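Local atomic coordinates of amine Dehydrogenase (Pseudomonas putida, PDB entry 1JMX), a protein that probably oxidises primary amines as one subunit, built as a seven-bladed beta-propeller, of a multi-chain amine dehydrogenase that carries heme c. Residues 17-22 with 41-46; 124-129 with 141-146; 26-31 with 306-311; 247-252 with 283-288. All coordinates share one frame; numbering follows the deposited sequence.

Contact 1: residues 17-22 with 41-46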
loop_
_atom_site.group_PDB
_atom_site.type_symbol
_atom_site.label_atom_id
_atom_site.label_comp_id
_atom_site.label_asym_id
_atom_site.label_seq_id
_atom_site.Cartn_x
_atom_site.Cartn_y
_atom_site.Cartn_z
ATOM N N THR B 17 -3.885 16.950 21.675
ATOM C CA THR B 17 -2.602 16.298 21.845
ATOM C C THR B 17 -1.794 16.489 20.554
ATOM O O THR B 17 -2.331 16.491 19.451
ATOM C CB THR B 17 -2.737 14.828 22.315
ATOM O OG1 THR B 17 -3.478 14.068 21.356
ATOM C CG2 THR B 17 -3.458 14.782 23.666
ATOM N N ASN B 18 -0.498 16.670 20.746
ATOM C CA ASN B 18 0.470 16.980 19.712
ATOM C C ASN B 18 1.470 15.839 19.657
ATOM O O ASN B 18 1.770 15.251 20.694
ATOM C CB ASN B 18 1.135 18.270 20.168
ATOM C CG ASN B 18 2.092 18.799 19.198
ATOM O OD1 ASN B 18 1.720 19.478 18.250
ATOM N ND2 ASN B 18 3.368 18.536 19.440
ATOM N N TYR B 19 2.137 15.671 18.516
ATOM C CA TYR B 19 3.040 14.538 18.361
ATOM C C TYR B 19 4.130 14.108 19.308
ATOM O O TYR B 19 4.051 12.952 19.789
ATOM C CB TYR B 19 3.553 14.317 16.946
ATOM C CG TYR B 19 3.467 12.840 16.642
ATOM C CD1 TYR B 19 2.412 12.334 15.898
ATOM C CD2 TYR B 19 4.377 11.930 17.203
ATOM C CE1 TYR B 19 2.253 10.976 15.721
ATOM C CE2 TYR B 19 4.224 10.568 17.037
ATOM C CZ TYR B 19 3.158 10.100 16.293
ATOM O OH TYR B 19 2.989 8.754 16.110
ATOM N N PRO B 20 5.170 14.951 19.565
ATOM C CA PRO B 20 6.234 14.499 20.487
ATOM C C PRO B 20 5.553 13.658 21.580
ATOM O O PRO B 20 5.595 12.425 21.531
ATOM C CB PRO B 20 6.825 15.817 20.988
ATOM C CG PRO B 20 6.652 16.714 19.828
ATOM C CD PRO B 20 5.254 16.402 19.340
ATOM N N ASN B 21 4.720 14.328 22.371
ATOM C CA ASN B 21 3.895 13.717 23.407
ATOM C C ASN B 21 3.370 14.810 24.313
ATOM O O ASN B 21 3.492 14.729 25.524
ATOM C CB ASN B 21 4.643 12.653 24.213
ATOM C CG ASN B 21 3.716 11.574 24.727
ATOM O OD1 ASN B 21 2.575 11.472 24.284
ATOM N ND2 ASN B 21 4.200 10.755 25.648
ATOM N N ASN B 22 2.782 15.837 23.709
ATOM C CA ASN B 22 2.255 16.967 24.465
ATOM C C ASN B 22 0.739 16.983 24.517
ATOM O O ASN B 22 0.056 16.451 23.643
ATOM C CB ASN B 22 2.660 18.315 23.840
ATOM C CG ASN B 22 4.104 18.374 23.405
ATOM O OD1 ASN B 22 5.004 17.906 24.105
ATOM N ND2 ASN B 22 4.337 18.984 22.239
ATOM N N ASP B 41 5.544 8.310 28.682
ATOM C CA ASP B 41 5.745 7.276 27.680
ATOM C C ASP B 41 5.744 7.780 26.232
ATOM O O ASP B 41 6.386 8.793 25.938
ATOM C CB ASP B 41 4.771 6.118 27.930
ATOM C CG ASP B 41 4.967 5.489 29.307
ATOM O OD1 ASP B 41 6.104 5.528 29.829
ATOM O OD2 ASP B 41 3.984 4.971 29.878
ATOM N N LYS B 42 5.048 7.084 25.336
ATOM C CA LYS B 42 5.020 7.475 23.930
ATOM C C LYS B 42 3.623 7.864 23.451
ATOM O O LYS B 42 2.628 7.472 24.046
ATOM C CB LYS B 42 5.597 6.346 23.072
ATOM C CG LYS B 42 7.043 5.979 23.418
ATOM C CD LYS B 42 8.001 7.085 22.986
ATOM C CE LYS B 42 9.412 6.919 23.561
ATOM N NZ LYS B 42 10.169 5.747 23.005
ATOM N N PHE B 43 3.574 8.655 22.378
ATOM C CA PHE B 43 2.329 9.140 21.775
ATOM C C PHE B 43 1.699 8.108 20.845
ATOM O O PHE B 43 2.399 7.317 20.219
ATOM C CB PHE B 43 2.610 10.427 20.989
ATOM C CG PHE B 43 1.375 11.100 20.429
ATOM C CD1 PHE B 43 0.688 12.054 21.177
ATOM C CD2 PHE B 43 0.924 10.807 19.143
ATOM C CE1 PHE B 43 -0.422 12.707 20.657
ATOM C CE2 PHE B 43 -0.183 11.452 18.616
ATOM C CZ PHE B 43 -0.859 12.410 19.378
ATOM N N GLY B 44 0.375 8.152 20.736
ATOM C CA GLY B 44 -0.334 7.230 19.870
ATOM C C GLY B 44 -1.436 6.476 20.578
ATOM O O GLY B 44 -1.146 5.606 21.391
ATOM N N PRO B 45 -2.713 6.787 20.301
ATOM C CA PRO B 45 -3.178 7.811 19.359
ATOM C C PRO B 45 -3.223 9.213 19.959
ATOM O O PRO B 45 -3.306 10.204 19.239
ATOM C CB PRO B 45 -4.578 7.327 19.015
ATOM C CG PRO B 45 -5.049 6.739 20.304
ATOM C CD PRO B 45 -3.842 5.956 20.768
ATOM N N GLY B 46 -3.151 9.287 21.281
ATOM C CA GLY B 46 -3.203 10.566 21.958
ATOM C C GLY B 46 -4.631 11.054 22.113
ATOM O O GLY B 46 -4.856 12.205 22.442
HETATM O O HOH W 1 2.670 6.482 17.293
HETATM O O HOH W 2 6.358 9.856 21.384
#

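Contact 2: residues 124-129 with 141-146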
loop_
_atom_site.group_PDB
_atom_site.type_symbol
_atom_site.label_atom_id
_atom_site.label_comp_id
_atom_site.label_asym_id
_atom_site.label_seq_id
_atom_site.Cartn_x
_atom_site.Cartn_y
_atom_site.Cartn_z
ATOM N N PRO B 124 -10.380 -13.476 22.048
ATOM C CA PRO B 124 -11.623 -12.697 22.016
ATOM C C PRO B 124 -11.448 -11.391 22.792
ATOM O O PRO B 124 -10.662 -11.326 23.737
ATOM C CB PRO B 124 -12.617 -13.621 22.725
ATOM C CG PRO B 124 -12.117 -14.973 22.384
ATOM C CD PRO B 124 -10.631 -14.828 22.580
ATOM N N PRO B 125 -12.127 -10.316 22.363
ATOM C CA PRO B 125 -12.000 -9.040 23.076
ATOM C C PRO B 125 -12.684 -9.070 24.455
ATOM O O PRO B 125 -13.456 -9.983 24.769
ATOM C CB PRO B 125 -12.695 -8.058 22.132
ATOM C CG PRO B 125 -12.527 -8.699 20.778
ATOM C CD PRO B 125 -12.834 -10.131 21.088
ATOM N N ARG B 126 -12.386 -8.071 25.277
ATOM C CA ARG B 126 -12.966 -7.967 26.616
ATOM C C ARG B 126 -12.978 -6.531 27.102
ATOM O O ARG B 126 -12.114 -5.750 26.745
ATOM C CB ARG B 126 -12.181 -8.825 27.623
ATOM C CG ARG B 126 -10.730 -8.411 27.778
ATOM C CD ARG B 126 -9.966 -9.312 28.718
ATOM N NE ARG B 126 -8.539 -9.011 28.654
ATOM C CZ ARG B 126 -7.634 -9.789 28.071
ATOM N NH1 ARG B 126 -7.996 -10.935 27.502
ATOM N NH2 ARG B 126 -6.370 -9.399 28.018
ATOM N N LEU B 127 -13.997 -6.173 27.871
ATOM C CA LEU B 127 -14.079 -4.839 28.443
ATOM C C LEU B 127 -13.424 -4.965 29.817
ATOM O O LEU B 127 -13.649 -5.938 30.528
ATOM C CB LEU B 127 -15.539 -4.402 28.619
ATOM C CG LEU B 127 -15.743 -2.979 29.162
ATOM C CD1 LEU B 127 -15.688 -1.974 28.013
ATOM C CD2 LEU B 127 -17.077 -2.874 29.873
ATOM N N GLU B 128 -12.559 -4.019 30.151
ATOM C CA GLU B 128 -11.889 -4.006 31.441
ATOM C C GLU B 128 -12.253 -2.700 32.130
ATOM O O GLU B 128 -12.199 -1.634 31.522
ATOM C CB GLU B 128 -10.376 -4.108 31.276
ATOM C CG GLU B 128 -9.920 -5.431 30.704
ATOM C CD GLU B 128 -8.423 -5.568 30.639
ATOM O OE1 GLU B 128 -7.703 -4.553 30.668
ATOM O OE2 GLU B 128 -7.964 -6.711 30.559
ATOM N N VAL B 129 -12.675 -2.804 33.383
ATOM C CA VAL B 129 -13.068 -1.649 34.169
ATOM C C VAL B 129 -11.953 -1.339 35.146
ATOM O O VAL B 129 -11.409 -2.235 35.780
ATOM C CB VAL B 129 -14.357 -1.927 34.967
ATOM C CG1 VAL B 129 -14.855 -0.657 35.617
ATOM C CG2 VAL B 129 -15.426 -2.529 34.066
ATOM N N VAL B 141 -10.805 -4.306 37.702
ATOM C CA VAL B 141 -11.616 -4.577 38.883
ATOM C C VAL B 141 -12.845 -5.373 38.450
ATOM O O VAL B 141 -13.561 -5.931 39.273
ATOM C CB VAL B 141 -12.041 -3.284 39.642
ATOM C CG1 VAL B 141 -10.820 -2.583 40.209
ATOM C CG2 VAL B 141 -12.840 -2.345 38.736
ATOM N N ARG B 142 -13.033 -5.480 37.139
ATOM C CA ARG B 142 -14.156 -6.203 36.562
ATOM C C ARG B 142 -13.869 -6.342 35.071
ATOM O O ARG B 142 -13.291 -5.445 34.477
ATOM C CB ARG B 142 -15.422 -5.367 36.749
ATOM C CG ARG B 142 -16.697 -6.140 36.984
ATOM C CD ARG B 142 -17.875 -5.171 37.108
ATOM N NE ARG B 142 -17.531 -4.052 37.966
ATOM C CZ ARG B 142 -17.684 -2.774 37.644
ATOM N NH1 ARG B 142 -18.194 -2.416 36.479
ATOM N NH2 ARG B 142 -17.259 -1.845 38.472
ATOM N N THR B 143 -14.195 -7.488 34.487
ATOM C CA THR B 143 -13.996 -7.691 33.054
ATOM C C THR B 143 -15.099 -8.552 32.465
ATOM O O THR B 143 -15.573 -9.490 33.097
ATOM C CB THR B 143 -12.545 -8.200 32.651
ATOM O OG1 THR B 143 -12.621 -9.354 31.806
ATOM C CG2 THR B 143 -11.688 -8.486 33.841
ATOM N N PHE B 144 -15.544 -8.178 31.274
ATOM C CA PHE B 144 -16.620 -8.881 30.601
ATOM C C PHE B 144 -16.226 -9.167 29.168
ATOM O O PHE B 144 -15.291 -8.566 28.650
ATOM C CB PHE B 144 -17.874 -8.004 30.548
ATOM C CG PHE B 144 -18.264 -7.408 31.858
ATOM C CD1 PHE B 144 -17.898 -6.106 32.176
ATOM C CD2 PHE B 144 -19.036 -8.128 32.761
ATOM C CE1 PHE B 144 -18.300 -5.525 33.382
ATOM C CE2 PHE B 144 -19.442 -7.560 33.966
ATOM C CZ PHE B 144 -19.074 -6.255 34.276
ATOM N N PRO B 145 -16.922 -10.114 28.518
ATOM C CA PRO B 145 -16.633 -10.456 27.121
ATOM C C PRO B 145 -17.222 -9.393 26.192
ATOM O O PRO B 145 -18.281 -8.826 26.470
ATOM C CB PRO B 145 -17.329 -11.807 26.947
ATOM C CG PRO B 145 -18.483 -11.713 27.889
ATOM C CD PRO B 145 -17.875 -11.072 29.107
ATOM N N MET B 146 -16.513 -9.103 25.110
ATOM C CA MET B 146 -16.959 -8.106 24.146
ATOM C C MET B 146 -16.936 -8.652 22.725
ATOM O O MET B 146 -16.188 -9.584 22.417
ATOM C CB MET B 146 -16.049 -6.868 24.195
ATOM C CG MET B 146 -16.179 -6.023 25.440
ATOM S SD MET B 146 -17.801 -5.278 25.548
ATOM C CE MET B 146 -17.636 -3.909 24.375
#

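Contact 3: residues 26-31 with 306-311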
loop_
_atom_site.group_PDB
_atom_site.type_symbol
_atom_site.label_atom_id
_atom_site.label_comp_id
_atom_site.label_asym_id
_atom_site.label_seq_id
_atom_site.Cartn_x
_atom_site.Cartn_y
_atom_site.Cartn_z
ATOM N N VAL B 26 -5.709 25.103 25.296
ATOM C CA VAL B 26 -5.949 26.289 24.500
ATOM C C VAL B 26 -7.004 27.145 25.177
ATOM O O VAL B 26 -8.070 26.662 25.546
ATOM C CB VAL B 26 -6.417 25.926 23.060
ATOM C CG1 VAL B 26 -6.888 27.175 22.309
ATOM C CG2 VAL B 26 -5.275 25.263 22.292
ATOM N N ASP B 27 -6.657 28.399 25.427
ATOM C CA ASP B 27 -7.597 29.316 26.020
ATOM C C ASP B 27 -8.469 29.765 24.847
ATOM O O ASP B 27 -8.013 30.482 23.958
ATOM C CB ASP B 27 -6.859 30.493 26.643
ATOM C CG ASP B 27 -7.798 31.486 27.271
ATOM O OD1 ASP B 27 -7.953 32.598 26.727
ATOM O OD2 ASP B 27 -8.405 31.140 28.295
ATOM N N VAL B 28 -9.707 29.289 24.827
ATOM C CA VAL B 28 -10.644 29.603 23.755
ATOM C C VAL B 28 -10.961 31.091 23.575
ATOM O O VAL B 28 -11.221 31.532 22.459
ATOM C CB VAL B 28 -11.947 28.791 23.921
ATOM C CG1 VAL B 28 -12.990 29.193 22.880
ATOM C CG2 VAL B 28 -11.639 27.309 23.803
ATOM N N ALA B 29 -10.893 31.873 24.648
ATOM C CA ALA B 29 -11.203 33.302 24.558
ATOM C C ALA B 29 -10.204 34.091 23.709
ATOM O O ALA B 29 -10.591 34.864 22.827
ATOM C CB ALA B 29 -11.302 33.914 25.966
ATOM N N SER B 30 -8.922 33.872 23.974
ATOM C CA SER B 30 -7.851 34.565 23.272
ATOM C C SER B 30 -7.247 33.781 22.109
ATOM O O SER B 30 -6.385 34.289 21.399
ATOM C CB SER B 30 -6.753 34.923 24.269
ATOM O OG SER B 30 -6.276 33.764 24.928
ATOM N N ASP B 31 -7.687 32.540 21.935
ATOM C CA ASP B 31 -7.177 31.682 20.874
ATOM C C ASP B 31 -5.670 31.539 20.949
ATOM O O ASP B 31 -4.974 31.623 19.939
ATOM C CB ASP B 31 -7.593 32.209 19.505
ATOM C CG ASP B 31 -9.011 31.849 19.163
ATOM O OD1 ASP B 31 -9.433 30.738 19.539
ATOM O OD2 ASP B 31 -9.704 32.669 18.524
ATOM N N GLY B 306 -20.981 28.096 19.848
ATOM C CA GLY B 306 -21.017 27.807 18.426
ATOM C C GLY B 306 -20.640 29.027 17.598
ATOM O O GLY B 306 -21.071 29.151 16.450
ATOM N N ASP B 307 -19.882 29.947 18.208
ATOM C CA ASP B 307 -19.400 31.168 17.555
ATOM C C ASP B 307 -18.086 30.890 16.810
ATOM O O ASP B 307 -17.648 31.700 15.986
ATOM C CB ASP B 307 -19.101 32.263 18.584
ATOM C CG ASP B 307 -20.288 32.620 19.443
ATOM O OD1 ASP B 307 -21.438 32.641 18.942
ATOM O OD2 ASP B 307 -20.054 32.915 20.637
ATOM N N LYS B 308 -17.400 29.818 17.201
ATOM C CA LYS B 308 -16.147 29.432 16.565
ATOM C C LYS B 308 -16.188 27.976 16.186
ATOM O O LYS B 308 -16.873 27.178 16.819
ATOM C CB LYS B 308 -14.961 29.628 17.495
ATOM C CG LYS B 308 -14.637 31.043 17.820
ATOM C CD LYS B 308 -13.462 31.042 18.751
ATOM C CE LYS B 308 -13.186 32.410 19.271
ATOM N NZ LYS B 308 -12.237 32.309 20.386
ATOM N N LEU B 309 -15.427 27.648 15.149
ATOM C CA LEU B 309 -15.318 26.296 14.635
ATOM C C LEU B 309 -13.827 26.063 14.490
ATOM O O LEU B 309 -13.152 26.754 13.726
ATOM C CB LEU B 309 -15.981 26.192 13.258
ATOM C CG LEU B 309 -16.601 24.873 12.780
ATOM C CD1 LEU B 309 -16.888 24.974 11.291
ATOM C CD2 LEU B 309 -15.697 23.703 13.052
ATOM N N TYR B 310 -13.303 25.144 15.282
ATOM C CA TYR B 310 -11.894 24.813 15.225
ATOM C C TYR B 310 -11.699 23.585 14.354
ATOM O O TYR B 310 -12.546 22.695 14.323
ATOM C CB TYR B 310 -11.348 24.530 16.629
ATOM C CG TYR B 310 -11.371 25.718 17.566
ATOM C CD1 TYR B 310 -12.492 25.983 18.356
ATOM C CD2 TYR B 310 -10.277 26.576 17.662
ATOM C CE1 TYR B 310 -12.523 27.068 19.217
ATOM C CE2 TYR B 310 -10.297 27.665 18.519
ATOM C CZ TYR B 310 -11.427 27.906 19.297
ATOM O OH TYR B 310 -11.462 28.980 20.155
ATOM N N LEU B 311 -10.594 23.563 13.620
ATOM C CA LEU B 311 -10.253 22.431 12.772
ATOM C C LEU B 311 -8.908 21.907 13.268
ATOM O O LEU B 311 -7.921 22.635 13.277
ATOM C CB LEU B 311 -10.164 22.848 11.303
ATOM C CG LEU B 311 -11.415 23.442 10.644
ATOM C CD1 LEU B 311 -11.168 23.547 9.146
ATOM C CD2 LEU B 311 -12.642 22.582 10.905
#

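Contact 4: residues 247-252 with 283-288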
loop_
_atom_site.group_PDB
_atom_site.type_symbol
_atom_site.label_atom_id
_atom_site.label_comp_id
_atom_site.label_asym_id
_atom_site.label_seq_id
_atom_site.Cartn_x
_atom_site.Cartn_y
_atom_site.Cartn_z
ATOM N N THR B 247 -30.890 8.890 13.399
ATOM C CA THR B 247 -30.113 8.739 12.176
ATOM C C THR B 247 -30.837 9.499 11.074
ATOM O O THR B 247 -32.065 9.631 11.106
ATOM C CB THR B 247 -30.010 7.276 11.717
ATOM O OG1 THR B 247 -31.303 6.817 11.308
ATOM C CG2 THR B 247 -29.468 6.385 12.826
ATOM N N GLN B 248 -30.081 10.002 10.103
ATOM C CA GLN B 248 -30.676 10.719 8.991
ATOM C C GLN B 248 -29.646 11.166 7.965
ATOM O O GLN B 248 -28.611 11.734 8.324
ATOM C CB GLN B 248 -31.485 11.922 9.486
ATOM C CG GLN B 248 -30.748 13.243 9.548
ATOM C CD GLN B 248 -31.603 14.366 8.999
ATOM O OE1 GLN B 248 -32.508 14.864 9.679
ATOM N NE2 GLN B 248 -31.360 14.737 7.742
ATOM N N GLU B 249 -29.923 10.887 6.693
ATOM C CA GLU B 249 -29.027 11.291 5.612
ATOM C C GLU B 249 -29.219 12.790 5.369
ATOM O O GLU B 249 -30.351 13.285 5.391
ATOM C CB GLU B 249 -29.321 10.496 4.343
ATOM C CG GLU B 249 -29.043 9.009 4.469
ATOM C CD GLU B 249 -30.040 8.293 5.356
ATOM O OE1 GLU B 249 -31.251 8.588 5.259
ATOM O OE2 GLU B 249 -29.626 7.423 6.145
ATOM N N PHE B 250 -28.120 13.515 5.165
ATOM C CA PHE B 250 -28.194 14.964 4.960
ATOM C C PHE B 250 -27.602 15.507 3.657
ATOM O O PHE B 250 -27.467 16.720 3.496
ATOM C CB PHE B 250 -27.565 15.699 6.154
ATOM C CG PHE B 250 -26.104 15.396 6.363
ATOM C CD1 PHE B 250 -25.123 16.187 5.767
ATOM C CD2 PHE B 250 -25.706 14.337 7.174
ATOM C CE1 PHE B 250 -23.770 15.928 5.977
ATOM C CE2 PHE B 250 -24.351 14.070 7.390
ATOM C CZ PHE B 250 -23.384 14.868 6.790
ATOM N N ALA B 251 -27.262 14.617 2.731
ATOM C CA ALA B 251 -26.670 15.044 1.469
ATOM C C ALA B 251 -26.191 13.892 0.599
ATOM O O ALA B 251 -25.830 12.823 1.096
ATOM C CB ALA B 251 -25.490 15.968 1.745
ATOM N N ASP B 252 -26.193 14.114 -0.712
ATOM C CA ASP B 252 -25.683 13.109 -1.620
ATOM C C ASP B 252 -24.172 13.296 -1.556
ATOM O O ASP B 252 -23.680 14.424 -1.536
ATOM C CB ASP B 252 -26.180 13.317 -3.056
ATOM C CG ASP B 252 -25.672 12.234 -4.001
ATOM O OD1 ASP B 252 -24.721 12.499 -4.771
ATOM O OD2 ASP B 252 -26.191 11.096 -3.947
ATOM N N LYS B 283 -32.440 19.724 7.282
ATOM C CA LYS B 283 -33.833 19.668 6.842
ATOM C C LYS B 283 -33.907 19.540 5.315
ATOM O O LYS B 283 -34.462 18.566 4.783
ATOM C CB LYS B 283 -34.580 20.931 7.322
ATOM C CG LYS B 283 -36.080 20.961 6.999
ATOM C CD LYS B 283 -36.746 22.288 7.431
ATOM C CE LYS B 283 -36.753 23.367 6.328
ATOM N NZ LYS B 283 -37.738 23.092 5.218
ATOM N N GLN B 284 -33.266 20.484 4.629
ATOM C CA GLN B 284 -33.257 20.518 3.169
ATOM C C GLN B 284 -32.314 19.536 2.490
ATOM O O GLN B 284 -32.391 19.365 1.274
ATOM C CB GLN B 284 -32.965 21.933 2.669
ATOM C CG GLN B 284 -34.000 22.965 3.113
ATOM C CD GLN B 284 -33.939 24.248 2.296
ATOM O OE1 GLN B 284 -34.739 24.446 1.368
ATOM N NE2 GLN B 284 -32.989 25.125 2.629
ATOM N N ARG B 285 -31.444 18.885 3.264
ATOM C CA ARG B 285 -30.471 17.930 2.721
ATOM C C ARG B 285 -29.670 18.626 1.623
ATOM O O ARG B 285 -29.295 18.015 0.617
ATOM C CB ARG B 285 -31.184 16.725 2.126
ATOM C CG ARG B 285 -31.888 15.806 3.112
ATOM C CD ARG B 285 -32.249 14.549 2.352
ATOM N NE ARG B 285 -32.938 13.533 3.138
ATOM C CZ ARG B 285 -32.940 12.237 2.819
ATOM N NH1 ARG B 285 -32.281 11.807 1.739
ATOM N NH2 ARG B 285 -33.628 11.368 3.554
ATOM N N LYS B 286 -29.388 19.905 1.859
ATOM C CA LYS B 286 -28.697 20.754 0.905
ATOM C C LYS B 286 -27.420 21.393 1.437
ATOM O O LYS B 286 -27.363 21.855 2.578
ATOM C CB LYS B 286 -29.670 21.868 0.483
ATOM C CG LYS B 286 -29.110 22.902 -0.482
ATOM C CD LYS B 286 -29.865 24.235 -0.373
ATOM C CE LYS B 286 -29.236 25.171 0.682
ATOM N NZ LYS B 286 -29.162 24.569 2.063
ATOM N N LEU B 287 -26.403 21.442 0.583
ATOM C CA LEU B 287 -25.147 22.078 0.936
ATOM C C LEU B 287 -25.422 23.575 0.856
ATOM O O LEU B 287 -25.942 24.051 -0.156
ATOM C CB LEU B 287 -24.070 21.711 -0.085
ATOM C CG LEU B 287 -22.756 22.500 -0.041
ATOM C CD1 LEU B 287 -21.926 22.080 1.160
ATOM C CD2 LEU B 287 -21.969 22.260 -1.331
ATOM N N ILE B 288 -25.153 24.308 1.931
ATOM C CA ILE B 288 -25.368 25.748 1.900
ATOM C C ILE B 288 -24.064 26.463 1.526
ATOM O O ILE B 288 -24.087 27.425 0.761
ATOM C CB ILE B 288 -26.013 26.320 3.224
ATOM C CG1 ILE B 288 -25.009 27.121 4.042
ATOM C CG2 ILE B 288 -26.649 25.222 4.066
ATOM C CD1 ILE B 288 -25.093 28.626 3.800
HETATM O O HOH W 3 -32.507 8.915 2.458
#

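Contact 1: residues 17-22 with 41-46
Two loops of a beta-propeller meet here: the turn of the hairpin between strands 12-18 and 22-27, and the connection 41-46 that leads from this blade into strand 47-50 of the next. F43 carries the contact. With CG anti to the backbone N (chi1 -174°), its ring slides into the curl of the turn, and Y19 CA sits squarely over one face, 4.2 Å from the F43 ring centroid in a CH-pi contact. The Y19 ring crosses obliquely, planes at 48°, and F43 CD2 lies over the middle of its face, 3.7 Å from Y19 CE1. At the F43 edge, in the ring plane, N21 OD1 and the CB of T17 close in. T17 OG1 donates to G46 O at 2.6 Å, approaching from above the carbonyl plane. G46 must be glycine: a CB would run into T17 OG1 and the F43 ring. Water 2 bridges the backbones, donating to P20 O at 2.7 Å and accepting from F43 N at 3.2 Å. Water 1 donates hydrogen bonds to both Y19 OH and F43 O. Y19 OH also bonds an acidic side chain of another protein chain, and N21 OD1 takes a hydrogen bond from N61 ND2 in the next blade. Such packing of a hairpin turn against the connection into the next sheet belongs to the interface between consecutive blades of a beta-propeller.

Contact 2: residues 124-129 with 141-146
V129 and V141 start the ladder: V141 N donates to V129 O at 2.9 Å, nearly along the C=O axis and almost straight at 173°. One step on, V129 N donates to R142 O, again close to the carbonyl axis. L127 and F144 then exchange a pair, L127 N to F144 O at 2.8 Å and F144 N to L127 O at 3.0 Å, both in the carbonyl plane. Past the strand end M146 N still reaches P125 O, at 3.2 Å and from well above the carbonyl plane. L127 O takes a further contact from T143 CA, 3.1 Å away. In this antiparallel hairpin of a propeller blade strand 142-145 is the edge strand, and R126 and E128 of the inner strand turn their backbone bonds the other way, to V110 and A108 of strand 105-115. Their side chains pair as well: R126 NE meets E128 OE2 at 3.0 Å, the oxygen lying in the guanidinium plane but the N-H coming from above the carboxylate plane, while R126 NH1 goes to E89. An alanine at R126 would take away both salt bridges and would probably leave the buried E128 carboxylate less well compensated. On the face of L127, V129, R142 and F144, the R142 guanidinium lies flat over V129, with V129 CG2 3.7 Å from R142 NH1, and its NH2 is held by E105. M146 CG, bent back by its torsions, packs on L127 CB at 3.6 Å, and both side chains also touch M171 of strand 168-171.

Contact 3: residues 26-31 with 306-311
Neighbouring blades of the propeller touch here, the turn that follows strand 22-27 facing the start of strand 309-312 in the blade that precedes it around the ring. D31 and K308 point at each other tip to tip. The lysine runs out fully extended beyond CG and brings NZ to 3.2 Å from D31 OD2, a salt bridge whose hydrogen bonds to both carboxylate oxygens are weak. K308 NZ also comes to 2.4 Å from V28 O, so the ammonium is packed tightly against the backbone of the turn. Y310 crosses D31 obliquely, its ring turned 74° from the carboxylate plane. Y310 OH donates to the syn lone pair of D31 OD1 at 2.8 Å, and that oxygen lies in the plane of the ring, at its edge. The V28 side chain approaches the same edge, with V28 CG1 only 3.1 Å from Y310 OH. An alanine in place of D31 would remove the acceptor of Y310 OH and the counter-charge of K308, and would probably loosen the hold between the two blades. D27 shapes the turn as an Asx motif, taking S30 N at 3.2 Å onto its OD1 from above the carboxylate plane. That oxygen is gripped a second time, by S30 OG, which reaches its anti lone pair at 2.7 Å from D27 OD1.

Contact 4: residues 247-252 with 283-288
R285 sits in the turn between strands 276-281 and 286-292 of one propeller blade, where R285 and K286 both face D281 in a G1 beta bulge, and its side chain lies along the outer strand 245-250 of the blade before. Its backbone starts the contact: R285 CA is 3.3 Å from F250 O, a buried carbonyl for which the model offers no hydrogen-bond partner. CB passes the same oxygen at the limit of contact. From CG to NE the chain is extended, so it slides along the strand with CG and then CD skirting E249 O. R285 NE comes to 3.4 Å from E249 O, but the angle is too poor for a hydrogen bond, because the oxygen lies over one face of the guanidinium. That carbonyl instead accepts a hydrogen bond from Q248 NE2, 2.9 Å from E249 O and above the carbonyl plane. Of the terminal nitrogens, NH1 brushes E249 CB. R285 NH2 stays 4.0 Å from E249 OE1, the carboxylate and guanidinium turned 67° apart, while E249 OE2 is engaged by R189 and Y214. Water 3, in the plane of the guanidinium, bridges the two charges, accepting from R285 NH2 at 2.9 Å and donating to E249 OE1 at 3.1 Å.

In the fold
From the N terminus, contact 1 closes first, with only 18 residues between its segments, and ties the first hairpin to the connection entering the second blade. Contact 3 opens at 26-31, before contact 1 has closed, so the two cross; both reach the sheet holding strands 12-18 and 22-27. Contact 3 closes only at 306-311 and joins this sheet to the last full blade before the C-terminal strand 345-348 completes the ring. Nested inside that long loop are contact 2, a hairpin within one blade, and contact 4, which links two consecutive blades. Contacts 2 and 3 lie on opposite sides of the chain's centre, their centres about 37 Å apart.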